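Metallo-beta-lactamase family protein (Thermus thermophilus, PDB 2ZO4) binds two zinc ions in a metallo-beta-lactamase fold and is probably a hydrolase, its substrate not being established. Local coordinates at residues A3-L8 with E183-A188; N23-Q28 with V228-H233. All blocks are in the same frame, centred on the assembly; numbering follows the deposited sequence.

Contact 1. Residues A3-L8 with E183-A188; sequences ALLPGL and EGVLLA
Leu5 and Leu8, the first and last residues of a type II beta turn, pack between the two beta sheets of the metallo-beta-lactamase sandwich, Leu5 on Glu183 and Val185, Leu8 on Val185 and Leu187. Strand 8-14, outermost in its sheet, begins here, and strand 185-189 starts in a G1 bulge at Gly184 and Val185. The turn is closed by Leu8 N donating to Leu5 O at 2.9 Å. Leu8 O takes Leu4 N and, weakly, Leu5 N, a classic beta bulge. Leu5 has CG anti to its own carbonyl carbon (chi1 -62°), and its CD1 makes the contacts with 183-188: it lies 3.9 Å from Glu183 CG and 4.1 Å from Val185 CG2. The Leu5 and Val185 side chains pass each other running in opposing senses, whereas Glu183 offers its CB and CG methylenes. Deeper in, Leu8 divides its methyls, CD2 standing 4.3 Å from Val185 CG1 and CD1 4.4 Å from Leu187 CD2. Strand 176-180 adds Leu180, which touches both Leu5 and Leu187. No hydrogen bond joins the two segments, and their nearest CA atoms, of Leu5 and Glu183, are 9.0 Å apart; the contact therefore rests on methyl and methylene packing, with side chains alone bridging the backbones.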
# COMPACT_ATOMS: atom_id res chain seq x y z
N ALA A 3 3.59 -18.22 -15.37
CA ALA A 3 2.47 -17.55 -16.09
C ALA A 3 1.12 -17.78 -15.40
O ALA A 3 0.59 -18.89 -15.40
CB ALA A 3 2.41 -18.01 -17.54
N LEU A 4 0.59 -16.71 -14.81
CA LEU A 4 -0.70 -16.75 -14.12
C LEU A 4 -1.84 -16.78 -15.14
O LEU A 4 -2.85 -17.46 -14.94
CB LEU A 4 -0.84 -15.55 -13.18
CG LEU A 4 0.27 -15.32 -12.14
CD1 LEU A 4 0.03 -14.03 -11.38
CD2 LEU A 4 0.40 -16.50 -11.17
N LEU A 5 -1.66 -16.02 -16.21
CA LEU A 5 -2.48 -16.09 -17.42
C LEU A 5 -1.48 -15.93 -18.55
O LEU A 5 -0.36 -15.47 -18.31
CB LEU A 5 -3.50 -14.95 -17.47
CG LEU A 5 -4.60 -14.77 -16.42
CD1 LEU A 5 -5.35 -13.47 -16.69
CD2 LEU A 5 -5.57 -15.95 -16.41
N PRO A 6 -1.85 -16.31 -19.79
CA PRO A 6 -0.92 -16.01 -20.88
C PRO A 6 -0.62 -14.52 -20.92
O PRO A 6 -1.54 -13.70 -20.95
CB PRO A 6 -1.68 -16.44 -22.14
CG PRO A 6 -2.66 -17.45 -21.66
CD PRO A 6 -3.06 -16.99 -20.28
N GLY A 7 0.67 -14.16 -20.87
CA GLY A 7 1.08 -12.76 -20.85
C GLY A 7 0.90 -12.05 -19.52
O GLY A 7 0.88 -10.82 -19.48
N LEU A 8 0.75 -12.81 -18.44
CA LEU A 8 0.72 -12.26 -17.08
C LEU A 8 1.60 -13.11 -16.16
O LEU A 8 1.32 -14.29 -15.95
CB LEU A 8 -0.71 -12.17 -16.53
CG LEU A 8 -0.92 -11.80 -15.05
CD1 LEU A 8 -0.60 -10.33 -14.77
CD2 LEU A 8 -2.34 -12.11 -14.60
N GLU A 183 -11.66 -12.13 -16.95
CA GLU A 183 -10.95 -13.25 -16.35
C GLU A 183 -11.28 -13.42 -14.86
O GLU A 183 -11.13 -14.51 -14.30
CB GLU A 183 -9.43 -13.07 -16.53
CG GLU A 183 -8.96 -13.00 -17.99
CD GLU A 183 -8.95 -11.58 -18.57
OE1 GLU A 183 -9.66 -10.70 -18.06
OE2 GLU A 183 -8.22 -11.36 -19.56
N GLY A 184 -11.74 -12.34 -14.23
CA GLY A 184 -12.07 -12.35 -12.81
C GLY A 184 -10.82 -12.37 -11.96
O GLY A 184 -10.84 -12.83 -10.82
N VAL A 185 -9.73 -11.87 -12.52
CA VAL A 185 -8.43 -11.86 -11.86
C VAL A 185 -8.18 -10.46 -11.29
O VAL A 185 -8.21 -9.46 -12.03
CB VAL A 185 -7.29 -12.28 -12.82
CG1 VAL A 185 -5.91 -11.99 -12.21
CG2 VAL A 185 -7.42 -13.76 -13.19
N LEU A 186 -7.96 -10.40 -9.98
CA LEU A 186 -7.73 -9.15 -9.27
C LEU A 186 -6.26 -9.00 -8.91
O LEU A 186 -5.69 -9.85 -8.23
CB LEU A 186 -8.58 -9.08 -7.99
CG LEU A 186 -8.40 -7.87 -7.06
CD1 LEU A 186 -8.78 -6.56 -7.75
CD2 LEU A 186 -9.20 -8.04 -5.78
N LEU A 187 -5.66 -7.91 -9.38
CA LEU A 187 -4.32 -7.54 -8.95
C LEU A 187 -4.54 -6.55 -7.81
O LEU A 187 -4.75 -5.36 -8.04
CB LEU A 187 -3.52 -6.93 -10.12
CG LEU A 187 -3.42 -7.81 -11.38
CD1 LEU A 187 -2.70 -7.07 -12.51
CD2 LEU A 187 -2.74 -9.16 -11.09
N ALA A 188 -4.51 -7.09 -6.60
CA ALA A 188 -5.05 -6.42 -5.42
C ALA A 188 -4.14 -5.39 -4.77
O ALA A 188 -4.58 -4.61 -3.93
CB ALA A 188 -5.49 -7.46 -4.38

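Contact 2. Residues N23-Q28 with V228-H233. With ZN (zinc ion), chain C.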
# COMPACT_ATOMS: atom_id res chain seq x y z
N ASN A 23 5.57 -8.57 -4.59
CA ASN A 23 5.09 -9.18 -5.83
C ASN A 23 4.78 -8.14 -6.89
O ASN A 23 3.85 -7.32 -6.73
CB ASN A 23 3.85 -10.03 -5.57
CG ASN A 23 4.12 -11.20 -4.65
OD1 ASN A 23 5.19 -11.79 -4.68
ND2 ASN A 23 3.13 -11.54 -3.82
N LEU A 24 5.55 -8.16 -7.97
CA LEU A 24 5.28 -7.35 -9.15
C LEU A 24 4.61 -8.22 -10.19
O LEU A 24 4.72 -9.45 -10.15
CB LEU A 24 6.58 -6.77 -9.71
CG LEU A 24 7.63 -6.18 -8.77
CD1 LEU A 24 8.73 -5.53 -9.59
CD2 LEU A 24 7.02 -5.17 -7.79
N TYR A 25 3.91 -7.59 -11.13
CA TYR A 25 3.20 -8.31 -12.18
C TYR A 25 3.52 -7.75 -13.55
O TYR A 25 3.31 -6.56 -13.81
CB TYR A 25 1.69 -8.35 -11.88
CG TYR A 25 1.41 -9.07 -10.58
CD1 TYR A 25 1.28 -10.46 -10.54
CD2 TYR A 25 1.32 -8.37 -9.37
CE1 TYR A 25 1.07 -11.13 -9.34
CE2 TYR A 25 1.10 -9.03 -8.17
CZ TYR A 25 0.98 -10.42 -8.17
OH TYR A 25 0.76 -11.08 -6.98
N LEU A 26 4.05 -8.61 -14.42
CA LEU A 26 4.46 -8.25 -15.77
C LEU A 26 3.37 -8.65 -16.76
O LEU A 26 2.92 -9.80 -16.78
CB LEU A 26 5.79 -8.94 -16.11
CG LEU A 26 6.64 -8.63 -17.35
CD1 LEU A 26 5.96 -8.98 -18.68
CD2 LEU A 26 7.11 -7.18 -17.36
N LEU A 27 2.94 -7.68 -17.57
CA LEU A 27 1.96 -7.94 -18.62
C LEU A 27 2.63 -7.75 -19.97
O LEU A 27 3.22 -6.71 -20.24
CB LEU A 27 0.75 -7.01 -18.49
CG LEU A 27 -0.30 -7.29 -17.41
CD1 LEU A 27 0.20 -6.92 -16.02
CD2 LEU A 27 -1.58 -6.52 -17.71
N GLN A 28 2.54 -8.77 -20.82
CA GLN A 28 3.08 -8.70 -22.17
C GLN A 28 2.02 -9.17 -23.17
O GLN A 28 1.34 -10.16 -22.94
CB GLN A 28 4.35 -9.56 -22.29
CG GLN A 28 5.08 -9.46 -23.63
CD GLN A 28 6.30 -10.37 -23.70
OE1 GLN A 28 6.35 -11.41 -23.05
NE2 GLN A 28 7.28 -9.97 -24.49
N VAL A 228 -10.00 -14.89 -8.23
CA VAL A 228 -8.69 -15.03 -7.58
C VAL A 228 -8.06 -13.65 -7.41
O VAL A 228 -8.33 -12.74 -8.20
CB VAL A 228 -7.75 -15.99 -8.38
CG1 VAL A 228 -7.34 -15.38 -9.73
CG2 VAL A 228 -6.52 -16.38 -7.56
N ALA A 229 -7.26 -13.48 -6.36
CA ALA A 229 -6.51 -12.24 -6.18
C ALA A 229 -5.02 -12.51 -6.07
O ALA A 229 -4.59 -13.41 -5.33
CB ALA A 229 -7.00 -11.47 -4.96
N TYR A 230 -4.24 -11.74 -6.81
CA TYR A 230 -2.79 -11.76 -6.71
C TYR A 230 -2.36 -10.42 -6.12
O TYR A 230 -2.52 -9.37 -6.74
CB TYR A 230 -2.14 -12.00 -8.07
CG TYR A 230 -2.62 -13.26 -8.77
CD1 TYR A 230 -2.43 -14.52 -8.19
CD2 TYR A 230 -3.24 -13.19 -10.01
CE1 TYR A 230 -2.87 -15.67 -8.84
CE2 TYR A 230 -3.68 -14.33 -10.67
CZ TYR A 230 -3.49 -15.57 -10.07
OH TYR A 230 -3.92 -16.71 -10.71
N ALA A 231 -1.84 -10.48 -4.90
CA ALA A 231 -1.58 -9.29 -4.10
C ALA A 231 -0.10 -8.88 -4.12
O ALA A 231 0.72 -9.53 -4.77
CB ALA A 231 -2.05 -9.51 -2.67
N GLY A 232 0.21 -7.80 -3.41
CA GLY A 232 1.56 -7.24 -3.39
C GLY A 232 2.55 -8.05 -2.56
O GLY A 232 3.76 -7.93 -2.75
N HIS A 233 2.03 -8.87 -1.65
CA HIS A 233 2.87 -9.74 -0.82
C HIS A 233 2.20 -11.09 -0.60
O HIS A 233 0.98 -11.21 -0.71
CB HIS A 233 3.18 -9.07 0.52
CG HIS A 233 3.75 -7.70 0.40
ND1 HIS A 233 5.08 -7.47 0.13
CD2 HIS A 233 3.17 -6.48 0.48
CE1 HIS A 233 5.30 -6.17 0.07
NE2 HIS A 233 4.15 -5.54 0.27
ZN ZN C . 3.66 -3.56 -0.20
O HOH W 1 3.76 -1.90 0.89
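Strands 23-28 and 228-231 belong to the two different sheets of the metallo-beta-lactamase sandwich and run at 113° to each other, their axes 8.0 Å apart at closest approach. The backbones converge at Asn23 and Gly232, whose CA atoms lie closest: Asn23 N donates to Gly232 O at 2.7 Å, nearly straight at 167° but from above the carbonyl plane. One residue earlier, Ala231 O accepts two side-chain donors. Tyr25 OH reaches it at 2.7 Å, with Ala231 O at the edge of the tyrosine ring and in its plane; Asn23 ND2 makes a longer bond of 3.3 Å, Ala231 O lying in the amide plane while the nitrogen stands above the carbonyl plane. With CG anti to its carbonyl carbon (chi1 -63°), Asn23 sets CB and CG against the Ala231 and Gly232 carbonyl oxygens; ND2 also donates to Phe234 O, so the amide bonds to carbonyls before and after Gly232-His233. Tyr25 and Tyr230 side chains cross at about a right angle, with Tyr230 CB 3.5 Å from Tyr25 CZ. Beyond these bonds lies the dinuclear site, where Asp74, His75 and Asp190 complete the protein ligands of the zinc held by His233. Thr21 O, on the same strand as Asn23, accepts from His233 ND1 and fixes the ring's rotation; the other ring nitrogen, NE2, binds zinc at 2.1 Å, and a water completes that metal's contacts at 2.0 Å.

In the fold
Contact 1 fixes the loop entering strand 8-14 to strand 185-189; contact 2 joins the neighbours of both, 21-29 and 228-231, so the same two sheets meet in each. Their centres are about 7 Å apart, and Leu186 forms probable backbone hydrogen bonds with Val228 and Tyr230. Tyr230 also links them by packing, its ring meeting Leu4 and Val185. Both are buried on the whole, but contact 1 is the more peripheral, about 19 Å from the chain centre against about 13 Å, and includes the partly exposed Leu5 and Glu183; its chemistry is apolar. Contact 2, with all but one of its touching residues buried, relies on hydrogen bonds to backbone carbonyls and ends at the metal.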